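Local coordinates for protein lombricine kinase (Urechis caupo, PDB 3JPZ) that catalyses the reversible transfer of a phosphoryl group between ATP and the guanidino compound lombricine, as a member of the phosphagen kinase (ATP:guanido phosphotransferase) family, at residues A[107-118]-A[225-236]; A[206-214]-A[239-247]. All blocks are in the same frame, centred on the assembly; numbering follows the deposited sequence. Where two conformers were deposited one is given.

Both contacts belong to one antiparallel sheet and to helix 233-252, which follows strand 222-229 in the chain. Contact 1 pairs strand 113-122 with strand 222-229 and takes in the first turn of the helix; contact 2 sets the hairpin of strands 203-207 and 212-216 against the helix's next turns. They lie about 15 Å apart, centre to centre. Along the chain the segments alternate: 107-118, 206-214, 225-236, 239-247. Strand 222-229 lies between strands 113-122 and 212-216 in the sheet, and Leu213 probably bonds through its N to Ile225 O. Since 107-118 holds the nucleotide-binding residues Ser115 and Arg117, the shared helix backs the sheet region that carries part of the nucleotide site.

Contact 1 (A[107-118]-A[225-236]); sequences QFDEKYVKSCRI and ISMQKGGNVKAV
Strands 113-118 and 225-229 run antiparallel, their axes 4.6 Å apart at closest approach, with Cys116-Gln228 and Ile118-Ser226 as hydrogen-bonded pairs and Ser115-Lys229 and Arg117-Met227 as non-hydrogen-bonded ones. Beyond the strand end Gly230 N still reaches Lys114 O. Glu110 then takes over: with CG beside its backbone N (chi1 -64°) and the chain extended, its OE2 accepts from Gly231 N at 2.9 Å, on the anti side, 30° out of the carboxylate plane; Gln107 NE2, in one conformer, reaches that oxygen from the opposite face. Phe108 N donates to Gly231 O (2.7 Å).

Two faces differ in character. On that of Cys116 and Ile118, Ile118 CG1 packs on Val236 CG1 (3.8 Å) and Cys116 CB on Val236 CG2 (4.0 Å); Ser226 OG gives its hydrogen bond to Val236 O (2.7 Å). On the other, Arg117 CB abuts Met227 CB (3.6 Å), and Ile225 CG2 sits over one face of the guanidinium near its rim. Ser115 and Arg117 bind ADP, though this chain holds none.

Asn232 N-caps helix 233-252 through OD1 and Ala235 N, while Val113 and Phe108 extend the packing to strand 279-285 and helix 333-355.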
loop_
_atom_site.group_PDB
_atom_site.type_symbol
_atom_site.label_atom_id
_atom_site.label_comp_id
_atom_site.label_asym_id
_atom_site.label_seq_id
_atom_site.Cartn_x
_atom_site.Cartn_y
_atom_site.Cartn_z
ATOM N N GLN A 107 -13.881 -15.650 -37.911
ATOM C CA GLN A 107 -15.081 -14.819 -37.951
ATOM C C GLN A 107 -16.256 -15.609 -37.414
ATOM O O GLN A 107 -16.740 -16.533 -38.067
ATOM C CB GLN A 107 -15.398 -14.352 -39.369
ATOM C CG GLN A 107 -16.802 -13.756 -39.513
ATOM C CD GLN A 107 -16.993 -12.454 -38.733
ATOM O OE1 GLN A 107 -16.414 -11.422 -39.075
ATOM N NE2 GLN A 107 -17.830 -12.494 -37.701
ATOM N N PHE A 108 -16.711 -15.243 -36.224
ATOM C CA PHE A 108 -17.791 -15.968 -35.590
ATOM C C PHE A 108 -19.129 -15.475 -36.082
ATOM O O PHE A 108 -19.261 -14.357 -36.572
ATOM C CB PHE A 108 -17.743 -15.803 -34.081
ATOM C CG PHE A 108 -16.482 -16.277 -33.459
ATOM C CD1 PHE A 108 -15.670 -15.394 -32.770
ATOM C CD2 PHE A 108 -16.105 -17.603 -33.549
ATOM C CE1 PHE A 108 -14.514 -15.833 -32.180
ATOM C CE2 PHE A 108 -14.944 -18.041 -32.961
ATOM C CZ PHE A 108 -14.150 -17.160 -32.279
ATOM N N ASP A 109 -20.114 -16.347 -35.928
ATOM C CA ASP A 109 -21.500 -16.027 -36.131
ATOM C C ASP A 109 -21.865 -14.992 -35.085
ATOM O O ASP A 109 -21.784 -15.243 -33.880
ATOM C CB ASP A 109 -22.336 -17.311 -35.977
ATOM C CG ASP A 109 -23.800 -17.100 -36.284
ATOM O OD1 ASP A 109 -24.247 -15.946 -36.185
ATOM O OD2 ASP A 109 -24.508 -18.092 -36.595
ATOM N N GLU A 110 -22.255 -13.811 -35.544
ATOM C CA GLU A 110 -22.453 -12.704 -34.631
ATOM C C GLU A 110 -23.812 -12.747 -33.946
ATOM O O GLU A 110 -24.104 -11.904 -33.125
ATOM C CB GLU A 110 -22.218 -11.376 -35.347
ATOM C CG GLU A 110 -20.785 -11.253 -35.800
ATOM C CD GLU A 110 -20.496 -10.008 -36.599
ATOM O OE1 GLU A 110 -21.451 -9.342 -37.056
ATOM O OE2 GLU A 110 -19.298 -9.707 -36.780
ATOM N N LYS A 111 -24.624 -13.749 -34.258
ATOM C CA LYS A 111 -25.812 -14.026 -33.455
ATOM C C LYS A 111 -25.382 -14.535 -32.081
ATOM O O LYS A 111 -26.121 -14.442 -31.101
ATOM C CB LYS A 111 -26.703 -15.059 -34.141
ATOM C CG LYS A 111 -27.409 -14.531 -35.383
ATOM C CD LYS A 111 -28.386 -15.547 -35.962
ATOM C CE LYS A 111 -27.679 -16.718 -36.603
ATOM N NZ LYS A 111 -26.805 -16.279 -37.708
ATOM N N TYR A 112 -24.178 -15.081 -32.024
ATOM C CA TYR A 112 -23.662 -15.653 -30.792
ATOM C C TYR A 112 -22.529 -14.805 -30.215
ATOM O O TYR A 112 -22.598 -14.387 -29.059
ATOM C CB TYR A 112 -23.237 -17.103 -31.043
ATOM C CG TYR A 112 -24.408 -17.964 -31.477
ATOM C CD1 TYR A 112 -24.686 -18.165 -32.818
ATOM C CD2 TYR A 112 -25.258 -18.539 -30.539
ATOM C CE1 TYR A 112 -25.765 -18.945 -33.218
ATOM C CE2 TYR A 112 -26.350 -19.310 -30.932
ATOM C CZ TYR A 112 -26.589 -19.510 -32.269
ATOM O OH TYR A 112 -27.661 -20.282 -32.659
ATOM N N VAL A 113 -21.502 -14.521 -31.013
ATOM C CA VAL A 113 -20.405 -13.693 -30.529
ATOM C C VAL A 113 -20.703 -12.208 -30.689
ATOM O O VAL A 113 -20.851 -11.711 -31.807
ATOM C CB VAL A 113 -19.076 -14.038 -31.226
ATOM C CG1 VAL A 113 -17.976 -13.107 -30.754
ATOM C CG2 VAL A 113 -18.704 -15.473 -30.942
ATOM N N LYS A 114 -20.776 -11.511 -29.555
ATOM C CA LYS A 114 -21.176 -10.112 -29.500
ATOM C C LYS A 114 -19.997 -9.159 -29.643
ATOM O O LYS A 114 -20.154 -8.035 -30.098
ATOM C CB LYS A 114 -21.895 -9.837 -28.179
ATOM C CG LYS A 114 -23.059 -10.788 -27.911
ATOM C CD LYS A 114 -24.034 -10.773 -29.078
ATOM C CE LYS A 114 -25.172 -11.776 -28.893
ATOM N NZ LYS A 114 -26.074 -11.789 -30.081
ATOM N N SER A 115 -18.817 -9.611 -29.250
ATOM C CA SER A 115 -17.615 -8.791 -29.358
ATOM C C SER A 115 -16.380 -9.645 -29.139
ATOM O O SER A 115 -16.469 -10.780 -28.686
ATOM C CB SER A 115 -17.635 -7.652 -28.340
ATOM O OG SER A 115 -17.666 -8.151 -27.015
ATOM N N CYS A 116 -15.233 -9.078 -29.488
ATOM C CA CYS A 116 -13.955 -9.732 -29.319
ATOM C C CYS A 116 -12.939 -8.680 -28.931
ATOM O O CYS A 116 -12.979 -7.550 -29.425
ATOM C CB CYS A 116 -13.494 -10.388 -30.625
ATOM S SG CYS A 116 -14.781 -11.192 -31.590
ATOM N N ARG A 117 -12.035 -9.045 -28.032
ATOM C CA ARG A 117 -10.827 -8.269 -27.829
ATOM C C ARG A 117 -9.674 -9.230 -27.625
ATOM O O ARG A 117 -9.872 -10.397 -27.289
ATOM C CB ARG A 117 -10.945 -7.280 -26.659
ATOM C CG ARG A 117 -11.731 -7.768 -25.463
ATOM C CD ARG A 117 -11.440 -6.906 -24.232
ATOM N NE ARG A 117 -10.341 -7.467 -23.454
ATOM C CZ ARG A 117 -9.691 -6.833 -22.485
ATOM N NH1 ARG A 117 -10.013 -5.591 -22.161
ATOM N NH2 ARG A 117 -8.710 -7.449 -21.846
ATOM N N ILE A 118 -8.474 -8.736 -27.884
ATOM C CA ILE A 118 -7.254 -9.462 -27.603
ATOM C C ILE A 118 -6.333 -8.476 -26.915
ATOM O O ILE A 118 -6.126 -7.374 -27.414
ATOM C CB ILE A 118 -6.583 -9.954 -28.892
ATOM C CG1 ILE A 118 -7.542 -10.824 -29.693
ATOM C CG2 ILE A 118 -5.305 -10.717 -28.562
ATOM C CD1 ILE A 118 -7.008 -11.191 -31.061
ATOM N N ILE A 225 -4.837 -3.245 -26.070
ATOM C CA ILE A 225 -6.064 -3.980 -26.321
ATOM C C ILE A 225 -6.615 -3.641 -27.690
ATOM O O ILE A 225 -6.851 -2.483 -27.994
ATOM C CB ILE A 225 -7.127 -3.678 -25.257
ATOM C CG1 ILE A 225 -6.573 -3.996 -23.858
ATOM C CG2 ILE A 225 -8.374 -4.508 -25.522
ATOM C CD1 ILE A 225 -6.902 -2.965 -22.833
ATOM N N SER A 226 -6.799 -4.664 -28.519
ATOM C CA SER A 226 -7.552 -4.527 -29.747
ATOM C C SER A 226 -8.940 -5.129 -29.560
ATOM O O SER A 226 -9.081 -6.176 -28.929
ATOM C CB SER A 226 -6.829 -5.223 -30.896
ATOM O OG SER A 226 -7.604 -5.166 -32.070
ATOM N N MET A 227 -9.958 -4.467 -30.110
ATOM C CA MET A 227 -11.343 -4.862 -29.882
ATOM C C MET A 227 -12.294 -4.379 -30.980
ATOM O O MET A 227 -12.044 -3.362 -31.647
ATOM C CB MET A 227 -11.809 -4.296 -28.543
ATOM C CG MET A 227 -11.825 -2.775 -28.511
ATOM S SD MET A 227 -12.253 -2.096 -26.901
ATOM C CE MET A 227 -10.788 -2.521 -25.959
ATOM N N GLN A 228 -13.385 -5.128 -31.151
ATOM C CA GLN A 228 -14.481 -4.781 -32.047
ATOM C C GLN A 228 -15.743 -5.463 -31.551
ATOM O O GLN A 228 -15.686 -6.536 -30.968
ATOM C CB GLN A 228 -14.243 -5.297 -33.469
ATOM C CG GLN A 228 -13.122 -4.647 -34.234
ATOM C CD GLN A 228 -13.052 -5.124 -35.675
ATOM O OE1 GLN A 228 -12.318 -4.556 -36.485
ATOM N NE2 GLN A 228 -13.824 -6.169 -36.006
ATOM N N LYS A 229 -16.890 -4.858 -31.813
ATOM C CA LYS A 229 -18.148 -5.566 -31.643
ATOM C C LYS A 229 -18.204 -6.573 -32.775
ATOM O O LYS A 229 -17.534 -6.391 -33.786
ATOM C CB LYS A 229 -19.331 -4.610 -31.751
ATOM C CG LYS A 229 -19.157 -3.285 -31.025
ATOM C CD LYS A 229 -19.857 -2.163 -31.781
ATOM C CE LYS A 229 -21.286 -2.533 -32.165
ATOM N NZ LYS A 229 -21.759 -1.753 -33.341
ATOM N N GLY A 230 -19.005 -7.622 -32.616
ATOM C CA GLY A 230 -19.102 -8.664 -33.619
ATOM C C GLY A 230 -18.140 -9.808 -33.366
ATOM O O GLY A 230 -17.616 -9.942 -32.264
ATOM N N GLY A 231 -17.894 -10.624 -34.390
ATOM C CA GLY A 231 -17.152 -11.860 -34.220
ATOM C C GLY A 231 -15.924 -11.992 -35.090
ATOM O O GLY A 231 -15.384 -13.080 -35.212
ATOM N N ASN A 232 -15.468 -10.894 -35.685
ATOM C CA ASN A 232 -14.276 -10.944 -36.519
ATOM C C ASN A 232 -13.003 -10.857 -35.683
ATOM O O ASN A 232 -12.296 -9.836 -35.680
ATOM C CB ASN A 232 -14.285 -9.832 -37.566
ATOM C CG ASN A 232 -13.419 -10.164 -38.764
ATOM O OD1 ASN A 232 -12.467 -10.939 -38.664
ATOM N ND2 ASN A 232 -13.750 -9.583 -39.908
ATOM N N VAL A 233 -12.707 -11.938 -34.977
ATOM C CA VAL A 233 -11.534 -11.978 -34.120
ATOM C C VAL A 233 -10.270 -11.882 -34.954
ATOM O O VAL A 233 -9.247 -11.430 -34.470
ATOM C CB VAL A 233 -11.467 -13.273 -33.313
ATOM C CG1 VAL A 233 -10.352 -13.195 -32.298
ATOM C CG2 VAL A 233 -12.764 -13.524 -32.615
ATOM N N LYS A 234 -10.347 -12.325 -36.207
ATOM C CA LYS A 234 -9.198 -12.299 -37.095
ATOM C C LYS A 234 -8.831 -10.853 -37.392
ATOM O O LYS A 234 -7.667 -10.496 -37.408
ATOM C CB LYS A 234 -9.491 -13.061 -38.392
ATOM C CG LYS A 234 -8.461 -12.830 -39.496
ATOM C CD LYS A 234 -8.690 -13.768 -40.683
ATOM C CE LYS A 234 -7.751 -13.449 -41.844
ATOM N NZ LYS A 234 -7.858 -14.448 -42.944
ATOM N N ALA A 235 -9.843 -10.027 -37.630
ATOM C CA ALA A 235 -9.636 -8.608 -37.846
ATOM C C ALA A 235 -9.053 -7.984 -36.583
ATOM O O ALA A 235 -8.190 -7.118 -36.656
ATOM C CB ALA A 235 -10.946 -7.938 -38.222
ATOM N N VAL A 236 -9.519 -8.444 -35.426
ATOM C CA VAL A 236 -9.063 -7.919 -34.144
ATOM C C VAL A 236 -7.600 -8.245 -33.904
ATOM O O VAL A 236 -6.845 -7.429 -33.370
ATOM C CB VAL A 236 -9.884 -8.501 -32.970
ATOM C CG1 VAL A 236 -9.246 -8.108 -31.643
ATOM C CG2 VAL A 236 -11.309 -8.016 -33.038
#

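Contact 2 (A[206-214]-A[239-247]); sequences HNNEKTFLI and RFGRGLNAI
Phe212 leaves strand 212-214 toward helix 239-247 and carries most of the packing between them. Its CG stands anti to the backbone N (chi1 -156°), which sends the ring across the gap to the helix. CB lies 4.1 Å from Arg239 CD, and CD1 meets Arg239 CG; all contacts given for this arginine are those of one of its two conformers. Farther out, CE1 comes to 4.0 Å from Phe240 CA and CZ to 3.7 Å from Gly243 CA, where glycine lets the ring tip rest on the helix backbone. At the ring edge the methyl Ile247 CD1 lies 4.0 Å from CE2, in the ring plane. That same CD1 also faces Ile214 CD1 tip to tip, 4.1 Å away.

At the polar end, Thr211 OG1 lies over one face of the Arg239 guanidinium, without a hydrogen bond to it. The hydroxyl accepts instead from Asn207 ND2 (3.0 Å), and Asn207 OD1 receives Thr211 N on a lone pair and Phe212 N from above the carbonyl plane. The type I turn from Asn207 to Lys210 is closed by Lys210 N on Asn207 O, while these side-chain bonds fix the Asn207 amide, whose ND2 also reaches Asp155 O. Arg239 NH2 forms a salt bridge with Asp155, and its NH1 bonds to Gln228.

Around Phe212 the contact is thus van der Waals packing, with no hydrogen bond between helix and strand, and polar groups gather at the hairpin end; Asp155, shared with Arg242, probably balances the arginine's charge in part, with Glu209 nearby likely adding a weaker pull.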
loop_
_atom_site.group_PDB
_atom_site.type_symbol
_atom_site.label_atom_id
_atom_site.label_comp_id
_atom_site.label_asym_id
_atom_site.label_seq_id
_atom_site.Cartn_x
_atom_site.Cartn_y
_atom_site.Cartn_z
ATOM N N HIS A 206 -6.156 5.862 -27.307
ATOM C CA HIS A 206 -6.884 4.995 -28.217
ATOM C C HIS A 206 -7.063 5.676 -29.554
ATOM O O HIS A 206 -6.979 6.901 -29.657
ATOM C CB HIS A 206 -8.241 4.575 -27.633
ATOM C CG HIS A 206 -9.239 5.685 -27.537
ATOM N ND1 HIS A 206 -10.022 6.075 -28.600
ATOM C CD2 HIS A 206 -9.599 6.473 -26.496
ATOM C CE1 HIS A 206 -10.815 7.063 -28.223
ATOM N NE2 HIS A 206 -10.577 7.323 -26.950
ATOM N N ASN A 207 -7.305 4.871 -30.581
ATOM C CA ASN A 207 -7.552 5.396 -31.910
ATOM C C ASN A 207 -8.971 5.926 -32.018
ATOM O O ASN A 207 -9.798 5.706 -31.134
ATOM C CB ASN A 207 -7.308 4.318 -32.969
ATOM C CG ASN A 207 -8.213 3.113 -32.802
ATOM O OD1 ASN A 207 -9.109 3.096 -31.954
ATOM N ND2 ASN A 207 -7.978 2.093 -33.613
ATOM N N ASN A 208 -9.246 6.616 -33.117
ATOM C CA ASN A 208 -10.536 7.257 -33.326
ATOM C C ASN A 208 -11.700 6.272 -33.420
ATOM O O ASN A 208 -12.807 6.576 -32.975
ATOM C CB ASN A 208 -10.468 8.116 -34.585
ATOM C CG ASN A 208 -9.418 9.201 -34.480
ATOM O OD1 ASN A 208 -8.927 9.487 -33.392
ATOM N ND2 ASN A 208 -9.066 9.807 -35.608
ATOM N N GLU A 209 -11.451 5.097 -33.991
ATOM C CA GLU A 209 -12.506 4.100 -34.168
ATOM C C GLU A 209 -12.856 3.419 -32.852
ATOM O O GLU A 209 -13.904 2.781 -32.737
ATOM C CB GLU A 209 -12.101 3.048 -35.207
ATOM C CG GLU A 209 -12.158 3.542 -36.650
ATOM C CD GLU A 209 -11.964 2.426 -37.664
ATOM O OE1 GLU A 209 -12.762 1.461 -37.656
ATOM O OE2 GLU A 209 -11.017 2.516 -38.474
ATOM N N LYS A 210 -11.976 3.563 -31.865
ATOM C CA LYS A 210 -12.158 2.929 -30.558
ATOM C C LYS A 210 -12.080 1.411 -30.690
ATOM O O LYS A 210 -12.910 0.674 -30.154
ATOM C CB LYS A 210 -13.487 3.352 -29.929
ATOM C CG LYS A 210 -13.622 4.861 -29.742
ATOM C CD LYS A 210 -14.803 5.215 -28.848
ATOM C CE LYS A 210 -14.896 6.713 -28.612
ATOM N NZ LYS A 210 -16.273 7.115 -28.226
ATOM N N THR A 211 -11.069 0.958 -31.420
ATOM C CA THR A 211 -10.823 -0.466 -31.624
ATOM C C THR A 211 -9.410 -0.832 -31.186
ATOM O O THR A 211 -9.027 -1.997 -31.214
ATOM C CB THR A 211 -10.956 -0.835 -33.103
ATOM O OG1 THR A 211 -10.145 0.053 -33.880
ATOM C CG2 THR A 211 -12.405 -0.731 -33.565
ATOM N N PHE A 212 -8.629 0.176 -30.806
ATOM C CA PHE A 212 -7.275 -0.043 -30.321
ATOM C C PHE A 212 -7.048 0.865 -29.130
ATOM O O PHE A 212 -7.097 2.088 -29.247
ATOM C CB PHE A 212 -6.253 0.246 -31.421
ATOM C CG PHE A 212 -4.942 -0.457 -31.226
ATOM C CD1 PHE A 212 -4.882 -1.839 -31.172
ATOM C CD2 PHE A 212 -3.766 0.266 -31.105
ATOM C CE1 PHE A 212 -3.678 -2.484 -30.998
ATOM C CE2 PHE A 212 -2.559 -0.373 -30.930
ATOM C CZ PHE A 212 -2.513 -1.748 -30.874
ATOM N N LEU A 213 -6.796 0.251 -27.982
ATOM C CA LEU A 213 -6.760 0.953 -26.709
ATOM C C LEU A 213 -5.425 0.700 -26.023
ATOM O O LEU A 213 -4.928 -0.411 -26.004
ATOM C CB LEU A 213 -7.909 0.478 -25.823
ATOM C CG LEU A 213 -7.828 0.839 -24.338
ATOM C CD1 LEU A 213 -8.046 2.338 -24.116
ATOM C CD2 LEU A 213 -8.857 0.009 -23.576
ATOM N N ILE A 214 -4.853 1.744 -25.452
ATOM C CA ILE A 214 -3.534 1.665 -24.862
ATOM C C ILE A 214 -3.620 2.223 -23.453
ATOM O O ILE A 214 -4.056 3.350 -23.266
ATOM C CB ILE A 214 -2.527 2.491 -25.688
ATOM C CG1 ILE A 214 -2.393 1.916 -27.103
ATOM C CG2 ILE A 214 -1.172 2.579 -24.991
ATOM C CD1 ILE A 214 -1.768 0.539 -27.166
ATOM N N ARG A 239 -5.251 -6.141 -36.398
ATOM C CA ARG A 239 -4.988 -4.801 -35.898
ATOM C C ARG A 239 -4.053 -4.897 -34.704
ATOM O O ARG A 239 -3.137 -4.108 -34.549
ATOM C CB ARG A 239 -6.306 -4.126 -35.503
ATOM C CG ARG A 239 -6.159 -2.846 -34.695
ATOM C CD ARG A 239 -7.491 -2.110 -34.586
ATOM N NE ARG A 239 -7.962 -1.651 -35.890
ATOM C CZ ARG A 239 -8.980 -2.186 -36.559
ATOM N NH1 ARG A 239 -9.661 -3.205 -36.045
ATOM N NH2 ARG A 239 -9.322 -1.692 -37.741
ATOM N N PHE A 240 -4.305 -5.888 -33.864
ATOM C CA PHE A 240 -3.497 -6.153 -32.691
ATOM C C PHE A 240 -2.005 -6.225 -33.037
ATOM O O PHE A 240 -1.191 -5.484 -32.493
ATOM C CB PHE A 240 -3.982 -7.474 -32.094
ATOM C CG PHE A 240 -3.262 -7.901 -30.861
ATOM C CD1 PHE A 240 -3.599 -7.373 -29.622
ATOM C CD2 PHE A 240 -2.283 -8.879 -30.928
ATOM C CE1 PHE A 240 -2.948 -7.796 -28.472
ATOM C CE2 PHE A 240 -1.636 -9.302 -29.789
ATOM C CZ PHE A 240 -1.969 -8.755 -28.554
ATOM N N GLY A 241 -1.655 -7.124 -33.950
ATOM C CA GLY A 241 -0.270 -7.324 -34.332
ATOM C C GLY A 241 0.273 -6.166 -35.147
ATOM O O GLY A 241 1.436 -5.801 -35.026
ATOM N N ARG A 242 -0.574 -5.593 -35.990
ATOM C CA ARG A 242 -0.182 -4.439 -36.783
ATOM C C ARG A 242 0.182 -3.282 -35.857
ATOM O O ARG A 242 1.192 -2.608 -36.050
ATOM C CB ARG A 242 -1.319 -4.037 -37.722
ATOM C CG ARG A 242 -1.047 -2.768 -38.513
ATOM C CD ARG A 242 -1.890 -2.723 -39.780
ATOM N NE ARG A 242 -3.312 -2.914 -39.503
ATOM C CZ ARG A 242 -4.111 -1.970 -39.021
ATOM N NH1 ARG A 242 -3.625 -0.768 -38.751
ATOM N NH2 ARG A 242 -5.393 -2.230 -38.803
ATOM N N GLY A 243 -0.641 -3.071 -34.838
ATOM C CA GLY A 243 -0.416 -2.005 -33.881
ATOM C C GLY A 243 0.827 -2.239 -33.039
ATOM O O GLY A 243 1.614 -1.324 -32.805
ATOM N N LEU A 244 1.012 -3.470 -32.584
ATOM C CA LEU A 244 2.126 -3.768 -31.705
ATOM C C LEU A 244 3.433 -3.519 -32.439
ATOM O O LEU A 244 4.313 -2.824 -31.933
ATOM C CB LEU A 244 2.055 -5.210 -31.219
ATOM C CG LEU A 244 1.147 -5.443 -30.006
ATOM C CD1 LEU A 244 0.846 -6.922 -29.844
ATOM C CD2 LEU A 244 1.770 -4.874 -28.738
ATOM N N ASN A 245 3.538 -4.075 -33.644
ATOM C CA ASN A 245 4.742 -3.939 -34.462
ATOM C C ASN A 245 5.006 -2.486 -34.832
ATOM O O ASN A 245 6.155 -2.050 -34.908
ATOM C CB ASN A 245 4.622 -4.784 -35.736
ATOM C CG ASN A 245 4.760 -6.283 -35.470
ATOM O OD1 ASN A 245 5.288 -6.701 -34.444
ATOM N ND2 ASN A 245 4.291 -7.094 -36.409
ATOM N N ALA A 246 3.933 -1.742 -35.066
ATOM C CA ALA A 246 4.038 -0.359 -35.503
ATOM C C ALA A 246 4.537 0.526 -34.364
ATOM O O ALA A 246 5.364 1.415 -34.557
ATOM C CB ALA A 246 2.691 0.128 -36.008
ATOM N N ILE A 247 4.023 0.266 -33.170
ATOM C CA ILE A 247 4.425 0.993 -31.982
ATOM C C ILE A 247 5.896 0.747 -31.718
ATOM O O ILE A 247 6.635 1.660 -31.349
ATOM C CB ILE A 247 3.612 0.512 -30.767
ATOM C CG1 ILE A 247 2.162 0.983 -30.882
ATOM C CG2 ILE A 247 4.234 1.008 -29.466
ATOM C CD1 ILE A 247 1.225 0.308 -29.888
#